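Local coordinates for protein adhesin competence repressor (Streptococcus pyogenes serotype M3, PDB 5JLU) that represses transcription as a zinc-responsive, MarR-type DNA-binding regulator that senses the metal through its own zinc sites, at residues 81-86 and 98-104. Numbering follows the deposited sequence.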
# COMPACT_ATOMS: atom_id res chain seq x y z
N GLN A 81 2.79 10.11 -21.18
CA GLN A 81 3.73 8.99 -21.45
C GLN A 81 3.33 8.10 -22.60
O GLN A 81 3.84 6.98 -22.71
CB GLN A 81 3.92 8.18 -20.17
CG GLN A 81 4.43 9.08 -19.02
CD GLN A 81 4.55 8.27 -17.70
OE1 GLN A 81 5.49 7.50 -17.52
NE2 GLN A 81 3.60 8.43 -16.81
N ASP A 82 2.40 8.57 -23.44
CA ASP A 82 1.97 7.82 -24.61
C ASP A 82 1.37 6.46 -24.25
O ASP A 82 1.53 5.47 -24.99
CB ASP A 82 3.17 7.65 -25.56
CG ASP A 82 3.70 8.98 -26.09
OD1 ASP A 82 2.89 9.85 -26.53
OD2 ASP A 82 4.93 9.17 -26.05
N MET A 83 0.66 6.40 -23.13
CA MET A 83 0.10 5.14 -22.64
C MET A 83 -1.38 4.98 -23.00
O MET A 83 -1.87 3.89 -23.15
CB MET A 83 0.33 5.09 -21.12
CG MET A 83 0.90 3.79 -20.63
SD MET A 83 2.51 3.43 -21.31
CE MET A 83 3.46 3.70 -19.84
N LEU A 84 -2.09 6.09 -23.12
CA LEU A 84 -3.55 6.13 -23.37
C LEU A 84 -3.84 7.14 -24.42
O LEU A 84 -3.13 8.11 -24.52
CB LEU A 84 -4.37 6.66 -22.13
CG LEU A 84 -4.49 5.78 -20.90
CD1 LEU A 84 -5.33 6.30 -19.78
CD2 LEU A 84 -4.97 4.41 -21.32
N ALA A 85 -4.95 6.94 -25.11
CA ALA A 85 -5.48 7.92 -26.02
C ALA A 85 -6.97 8.00 -25.77
O ALA A 85 -7.63 7.00 -25.47
CB ALA A 85 -5.21 7.51 -27.46
N GLY A 86 -7.46 9.22 -25.79
CA GLY A 86 -8.84 9.56 -25.56
C GLY A 86 -9.51 9.78 -26.91
O GLY A 86 -8.91 10.31 -27.83
N PHE A 98 -11.34 6.32 -22.85
CA PHE A 98 -9.94 6.07 -22.92
C PHE A 98 -9.66 4.65 -23.32
O PHE A 98 -10.42 3.71 -23.05
CB PHE A 98 -9.28 6.47 -21.61
CG PHE A 98 -9.28 7.96 -21.41
CD1 PHE A 98 -8.40 8.76 -22.11
CD2 PHE A 98 -10.19 8.56 -20.60
CE1 PHE A 98 -8.40 10.14 -21.98
CE2 PHE A 98 -10.22 9.94 -20.48
CZ PHE A 98 -9.32 10.72 -21.13
N GLU A 99 -8.60 4.53 -24.07
CA GLU A 99 -8.07 3.22 -24.37
C GLU A 99 -6.57 3.21 -24.51
O GLU A 99 -5.91 4.24 -24.70
CB GLU A 99 -8.73 2.67 -25.62
CG GLU A 99 -8.28 3.30 -26.90
CD GLU A 99 -9.23 2.99 -28.07
OE1 GLU A 99 -8.87 3.46 -29.16
OE2 GLU A 99 -10.29 2.30 -27.91
N LEU A 100 -6.06 2.01 -24.40
CA LEU A 100 -4.64 1.78 -24.34
C LEU A 100 -4.01 2.01 -25.73
O LEU A 100 -4.59 1.63 -26.74
CB LEU A 100 -4.42 0.31 -23.90
CG LEU A 100 -4.20 0.00 -22.40
CD1 LEU A 100 -5.38 0.42 -21.56
CD2 LEU A 100 -3.91 -1.48 -22.25
N THR A 101 -2.82 2.58 -25.76
CA THR A 101 -2.05 2.62 -26.97
C THR A 101 -1.27 1.31 -27.02
O THR A 101 -1.16 0.62 -26.01
CB THR A 101 -1.06 3.73 -26.94
OG1 THR A 101 -0.12 3.49 -25.86
CG2 THR A 101 -1.78 5.11 -26.80
N GLU A 102 -0.72 1.00 -28.18
CA GLU A 102 0.06 -0.22 -28.40
C GLU A 102 1.16 -0.40 -27.40
O GLU A 102 1.38 -1.50 -26.91
CB GLU A 102 0.71 -0.26 -29.82
CG GLU A 102 0.65 -1.66 -30.43
CD GLU A 102 -0.77 -2.25 -30.39
OE1 GLU A 102 -1.76 -1.51 -30.65
OE2 GLU A 102 -0.89 -3.46 -30.07
N LEU A 103 1.87 0.70 -27.16
CA LEU A 103 2.95 0.73 -26.16
C LEU A 103 2.53 0.33 -24.70
O LEU A 103 3.38 -0.10 -23.88
CB LEU A 103 3.51 2.16 -26.16
CG LEU A 103 4.61 2.53 -25.18
CD1 LEU A 103 5.90 1.88 -25.65
CD2 LEU A 103 4.78 4.05 -25.07
N ALA A 104 1.26 0.54 -24.36
CA ALA A 104 0.77 0.25 -22.96
C ALA A 104 0.46 -1.21 -22.76
O ALA A 104 0.51 -1.70 -21.65
CB ALA A 104 -0.47 1.04 -22.69
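Thr101 OG1 donates a hydrogen bond to Asp82 O, 2.7 Å away and tilted out of the carbonyl plane. A chi1 of 63° sets this hydroxyl between the backbone N and the carbonyl carbon of its own residue, while Thr101 CG2 lies 3.7 Å from Leu84 C. The neighbouring carbonyl, Met83 O, takes Thr101 N along a nearly straight N-H (175°), although the donor sits well above the carbonyl plane. Thr101 thus grips two successive carbonyls just beyond helix 68-80, whose Schellman end has Asp82, with positive phi, as its C-prime residue. Leu103 reaches back over the same turn, its CD2 3.5 Å from Asp82 O, and Ala104 CB meets Met83 CG at 3.7 Å. Farther along, the strands pair antiparallel: Ala85 and Glu99 form a hydrogen-bonded pair, N to O in both directions at 2.9 Å (Ala85 N to Glu99 O) and 3.0 Å (Glu99 N to Ala85 O). Leu84 CD2 touches Leu100 CD1 at 4.0 Å, and the Phe98 ring lies obliquely against Gly86, CD1 to CA 3.6 Å. These are the roots of the beta wing of the winged helix-turn-helix fold. Leu84 and Phe98 pack on helices 41-52 and 68-80, strand 55-56 bonds to Phe98 as the third strand, and Leu100 leans on Lys105 and Ala108 where helix 105-127 begins.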